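Side-chain contacts in Low molecular weight phosphotyrosine phosphatase family protein (PDB 5GOT), which probably hydrolyses phosphotyrosine in proteins, releasing phosphate, as a bacterial member of the low molecular weight tyrosine phosphatase family: residues Glu95-Gln98 with His99-Ser103; Tyr106-Glu110 with Gly111-Asp115. All coordinates share one frame; numbering follows the deposited sequence.

Contact 1: Glu95-Gln98 with His99-Ser103; sequences EMSQ and HQWDS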
loop_
_atom_site.group_PDB
_atom_site.type_symbol
_atom_site.label_atom_id
_atom_site.label_comp_id
_atom_site.label_asym_id
_atom_site.label_seq_id
_atom_site.Cartn_x
_atom_site.Cartn_y
_atom_site.Cartn_z
ATOM N N GLU A 95 -0.404 -15.827 -8.115
ATOM C CA GLU A 95 -0.421 -16.520 -9.405
ATOM C C GLU A 95 0.541 -15.870 -10.390
ATOM O O GLU A 95 1.316 -16.562 -11.063
ATOM C CB GLU A 95 -1.831 -16.562 -10.006
ATOM C CG GLU A 95 -2.992 -16.762 -9.037
ATOM C CD GLU A 95 -2.966 -18.089 -8.277
ATOM O OE1 GLU A 95 -2.040 -18.934 -8.466
ATOM O OE2 GLU A 95 -3.904 -18.325 -7.465
ATOM N N MET A 96 0.518 -14.537 -10.486
ATOM C CA MET A 96 1.383 -13.872 -11.454
ATOM C C MET A 96 2.858 -14.093 -11.151
ATOM O O MET A 96 3.687 -13.996 -12.064
ATOM C CB MET A 96 1.058 -12.374 -11.529
ATOM C CG MET A 96 1.428 -11.545 -10.312
ATOM S SD MET A 96 0.770 -9.862 -10.450
ATOM C CE MET A 96 1.639 -9.266 -11.922
ATOM N N SER A 97 3.209 -14.427 -9.906
ATOM C CA SER A 97 4.582 -14.777 -9.561
ATOM C C SER A 97 4.796 -16.284 -9.412
ATOM O O SER A 97 5.852 -16.695 -8.917
ATOM C CB SER A 97 5.008 -14.061 -8.274
ATOM O OG SER A 97 4.220 -14.487 -7.176
ATOM N N GLN A 98 3.818 -17.108 -9.809
ATOM C CA GLN A 98 3.906 -18.579 -9.737
ATOM C C GLN A 98 4.342 -19.061 -8.359
ATOM O O GLN A 98 5.130 -20.002 -8.222
ATOM C CB GLN A 98 4.843 -19.147 -10.805
ATOM C CG GLN A 98 4.560 -18.671 -12.206
ATOM C CD GLN A 98 5.591 -17.669 -12.649
ATOM O OE1 GLN A 98 6.784 -17.975 -12.675
ATOM N NE2 GLN A 98 5.150 -16.458 -12.978
ATOM N N HIS A 99 3.843 -18.394 -7.328
ATOM C CA HIS A 99 3.985 -18.851 -5.951
ATOM C C HIS A 99 5.441 -18.981 -5.523
ATOM O O HIS A 99 5.748 -19.723 -4.585
ATOM C CB HIS A 99 3.244 -20.173 -5.752
ATOM C CG HIS A 99 1.755 -20.054 -5.875
ATOM N ND1 HIS A 99 0.938 -19.783 -4.798
ATOM C CD2 HIS A 99 0.936 -20.182 -6.944
ATOM C CE1 HIS A 99 -0.319 -19.752 -5.197
ATOM N NE2 HIS A 99 -0.348 -19.986 -6.496
ATOM N N GLN A 100 6.351 -18.260 -6.186
ATOM C CA GLN A 100 7.771 -18.299 -5.861
ATOM C C GLN A 100 8.129 -17.476 -4.631
ATOM O O GLN A 100 9.234 -17.642 -4.090
ATOM C CB GLN A 100 8.592 -17.797 -7.046
ATOM C CG GLN A 100 8.367 -18.554 -8.337
ATOM C CD GLN A 100 9.148 -17.944 -9.502
ATOM O OE1 GLN A 100 8.557 -17.452 -10.471
ATOM N NE2 GLN A 100 10.479 -17.973 -9.411
ATOM N N TRP A 101 7.219 -16.612 -4.176
ATOM C CA TRP A 101 7.492 -15.631 -3.137
ATOM C C TRP A 101 6.346 -15.526 -2.133
ATOM O O TRP A 101 6.119 -14.450 -1.569
ATOM C CB TRP A 101 7.720 -14.250 -3.748
ATOM C CG TRP A 101 8.716 -14.240 -4.851
ATOM C CD1 TRP A 101 8.467 -14.254 -6.205
ATOM C CD2 TRP A 101 10.130 -14.216 -4.699
ATOM N NE1 TRP A 101 9.662 -14.236 -6.900
ATOM C CE2 TRP A 101 10.694 -14.213 -5.998
ATOM C CE3 TRP A 101 10.982 -14.197 -3.590
ATOM C CZ2 TRP A 101 12.067 -14.190 -6.208
ATOM C CZ3 TRP A 101 12.352 -14.161 -3.805
ATOM C CH2 TRP A 101 12.878 -14.163 -5.099
ATOM N N ASP A 102 5.603 -16.612 -1.903
ATOM C CA ASP A 102 4.358 -16.471 -1.149
ATOM C C ASP A 102 4.605 -15.949 0.257
ATOM O O ASP A 102 3.737 -15.282 0.828
ATOM C CB ASP A 102 3.608 -17.797 -1.100
ATOM C CG ASP A 102 2.908 -18.100 -2.388
ATOM O OD1 ASP A 102 2.960 -17.252 -3.300
ATOM O OD2 ASP A 102 2.291 -19.173 -2.487
ATOM N N SER A 103 5.784 -16.215 0.826
ATOM C CA SER A 103 6.053 -15.769 2.185
ATOM C C SER A 103 6.340 -14.276 2.288
ATOM O O SER A 103 6.398 -13.755 3.410
ATOM C CB SER A 103 7.218 -16.558 2.802
ATOM O OG SER A 103 8.454 -16.084 2.319
HETATM O O HOH W 1 4.599 -15.655 -4.934
#
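A Schellman motif with Gln98 as its C-prime residue ends helix 87-96, and an overlapping type I' turn from Ser97 to Gln100 turns the chain away. Gln98 N bonds back to Glu95 O (2.9 Å), His99 N to Lys94 O, and Gln100 N to Ser97 O (3.2 Å). The His99 ring lies beside the Glu95 side chain, both pointing the same way. With CG beside its own backbone N (chi1 -38°) and the side chain bent at chi2, Glu95 reaches His99 NE2 with OE1 (2.8 Å). This bond is bent: the donor sits above the carboxylate, whose plane is 71° from the ring. The other ring nitrogen, ND1, gives a straighter bond within the ring plane to the syn lone pair of Asp102 OD2 (2.7 Å), so two carboxylates fix the ring's rotation. A water joins three groups, donating to Ser97 OG and Asp102 OD1 and accepting from Trp101 N. Ser97 OG is also tied to Leu93 O in the last turn of helix 87-96. Ser97 and Trp101 rest on helix 73-78, at Phe76 and Asn77, while His99 and Asp102 touch Lys94.

Contact 2: Tyr106-Glu110 with Gly111-Asp115; sequences YLFRE and GGVPD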
loop_
_atom_site.group_PDB
_atom_site.type_symbol
_atom_site.label_atom_id
_atom_site.label_comp_id
_atom_site.label_asym_id
_atom_site.label_seq_id
_atom_site.Cartn_x
_atom_site.Cartn_y
_atom_site.Cartn_z
ATOM N N TYR A 106 1.278 -10.543 1.831
ATOM C CA TYR A 106 0.427 -10.352 2.997
ATOM C C TYR A 106 -0.873 -9.662 2.603
ATOM O O TYR A 106 -0.928 -8.904 1.634
ATOM C CB TYR A 106 1.094 -9.468 4.071
ATOM C CG TYR A 106 2.404 -9.979 4.659
ATOM C CD1 TYR A 106 3.597 -9.860 3.953
ATOM C CD2 TYR A 106 2.452 -10.523 5.944
ATOM C CE1 TYR A 106 4.799 -10.300 4.487
ATOM C CE2 TYR A 106 3.664 -10.969 6.494
ATOM C CZ TYR A 106 4.827 -10.842 5.756
ATOM O OH TYR A 106 6.045 -11.262 6.259
ATOM N N LEU A 107 -1.910 -9.902 3.394
ATOM C CA LEU A 107 -3.148 -9.143 3.300
ATOM C C LEU A 107 -3.054 -7.910 4.194
ATOM O O LEU A 107 -2.685 -8.016 5.367
ATOM C CB LEU A 107 -4.338 -10.010 3.712
ATOM C CG LEU A 107 -5.709 -9.333 3.626
ATOM C CD1 LEU A 107 -6.031 -8.974 2.188
ATOM C CD2 LEU A 107 -6.775 -10.268 4.191
ATOM N N PHE A 108 -3.416 -6.745 3.641
ATOM C CA PHE A 108 -3.290 -5.489 4.379
ATOM C C PHE A 108 -3.992 -5.526 5.734
ATOM O O PHE A 108 -3.446 -5.035 6.729
ATOM C CB PHE A 108 -3.832 -4.324 3.542
ATOM C CG PHE A 108 -3.704 -2.993 4.218
ATOM C CD1 PHE A 108 -2.516 -2.278 4.147
ATOM C CD2 PHE A 108 -4.784 -2.438 4.902
ATOM C CE1 PHE A 108 -2.390 -1.043 4.767
ATOM C CE2 PHE A 108 -4.671 -1.207 5.517
ATOM C CZ PHE A 108 -3.465 -0.508 5.458
ATOM N N ARG A 109 -5.209 -6.067 5.788
ATOM C CA ARG A 109 -5.921 -6.190 7.048
ATOM C C ARG A 109 -6.934 -7.318 6.915
ATOM O O ARG A 109 -7.548 -7.490 5.861
ATOM C CB ARG A 109 -6.614 -4.870 7.448
ATOM C CG ARG A 109 -7.832 -4.511 6.611
ATOM C CD ARG A 109 -8.463 -3.171 7.054
ATOM N NE ARG A 109 -8.930 -3.177 8.440
ATOM C CZ ARG A 109 -10.139 -3.583 8.824
ATOM N NH1 ARG A 109 -11.006 -4.035 7.929
ATOM N NH2 ARG A 109 -10.481 -3.549 10.107
ATOM N N GLU A 110 -7.084 -8.097 7.980
ATOM C CA GLU A 110 -8.028 -9.204 7.950
ATOM C C GLU A 110 -9.442 -8.686 7.715
ATOM O O GLU A 110 -9.854 -7.678 8.295
ATOM C CB GLU A 110 -7.938 -9.997 9.256
ATOM C CG GLU A 110 -6.594 -10.718 9.387
ATOM C CD GLU A 110 -6.382 -11.719 8.270
ATOM O OE1 GLU A 110 -7.205 -12.647 8.138
ATOM O OE2 GLU A 110 -5.401 -11.577 7.499
ATOM N N GLY A 111 -10.175 -9.372 6.838
ATOM C CA GLY A 111 -11.450 -8.872 6.343
ATOM C C GLY A 111 -11.337 -7.964 5.127
ATOM O O GLY A 111 -12.152 -8.042 4.199
ATOM N N GLY A 112 -10.356 -7.069 5.134
ATOM C CA GLY A 112 -9.978 -6.321 3.952
ATOM C C GLY A 112 -10.339 -4.849 4.067
ATOM O O GLY A 112 -10.896 -4.382 5.060
ATOM N N VAL A 113 -9.978 -4.117 3.023
ATOM C CA VAL A 113 -10.301 -2.700 2.897
ATOM C C VAL A 113 -11.364 -2.566 1.813
ATOM O O VAL A 113 -11.119 -2.966 0.667
ATOM C CB VAL A 113 -9.054 -1.869 2.562
ATOM C CG1 VAL A 113 -9.420 -0.424 2.376
ATOM C CG2 VAL A 113 -8.025 -2.005 3.671
ATOM N N PRO A 114 -12.554 -2.055 2.128
ATOM C CA PRO A 114 -13.582 -1.880 1.094
ATOM C C PRO A 114 -13.031 -1.085 -0.083
ATOM O O PRO A 114 -12.241 -0.155 0.084
ATOM C CB PRO A 114 -14.697 -1.123 1.823
ATOM C CG PRO A 114 -14.492 -1.466 3.270
ATOM C CD PRO A 114 -13.007 -1.589 3.448
ATOM N N ASP A 115 -13.409 -1.505 -1.272
ATOM C CA ASP A 115 -12.905 -0.967 -2.522
ATOM C C ASP A 115 -13.692 0.291 -2.872
ATOM O O ASP A 115 -14.872 0.203 -3.244
ATOM C CB ASP A 115 -13.021 -2.029 -3.618
ATOM C CG ASP A 115 -12.345 -1.616 -4.906
ATOM O OD1 ASP A 115 -11.852 -0.472 -4.999
ATOM O OD2 ASP A 115 -12.322 -2.443 -5.839
HETATM O O HOH W 2 -9.540 -12.241 5.576
#
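Arg109 and Val113 cross at about a right angle, with the aliphatic part of the arginine laid over the Gly112 carbonyl. CG and CD of Arg109 each lie 3.4 Å from Gly112 O, and CD also meets Val113 CG2 at 3.6 Å. Arg109 CG lies between the backbone N and the carbonyl carbon (chi1 72°), and a bend at chi3 brings NH1 to Gly112 O. NH1 donates to this oxygen (2.9 Å) in a fairly straight bond. The oxygen sits at the edge of the guanidinium, exactly in its plane, while the donor is tilted 23° from the carbonyl plane. One oxygen thus anchors the charged end of Arg109 and helps to hold the planar group in place.

Val113 CG2 touches both side chains: besides Arg109 CD it meets Phe108 CD2 at 3.5 Å. With CG opposite the backbone N (chi1 -179°), the Phe108 ring is placed so that this methyl approaches it obliquely.

The type II turn from Arg109 to Gly112 brings these groups together. Gly111 and Gly112 both have positive phi, and Gly111 is the third residue of the turn. A water accepts from Gly111 N (3.2 Å) and gives a weak bond to Glu110 OE1.

The turn carries the chain from strand 105-107, the edge of the parallel sheet, toward helix 116-119 and Asp115, probably in the segment that bears the general acid in this family. Phe108 O accepts from Trp136 NE1, and the two rings meet; Arg109 and Pro114 lean on Leu128 of the same helix, 122-140. Val113 O accepts from Arg14 NH1, and at the far end Asp115 N-caps helix 116-119 through OD1 to Trp117 N.

In the fold
Contacts 1 and 2 follow one another in the chain, one leading into strand 105-107 and the other leaving it, with centres about 19 Å apart and no touch between them. Contact 1 lies at the surface, its centre about 18 Å from that of the chain; contact 2, at about 11 Å, is partly buried. They also differ in their bearing on catalysis. Contact 2 ends at Asp115 in an Asp-Pro-Trp sequence, which matches the segment that carries the general acid in this family. The hydrogen bond of Val113 O with Arg14 NH1, probably from the arginine of the phosphate-binding loop, likewise points to the active site. Contact 1 instead shapes the outer connection between helix 87-96 and the edge strand.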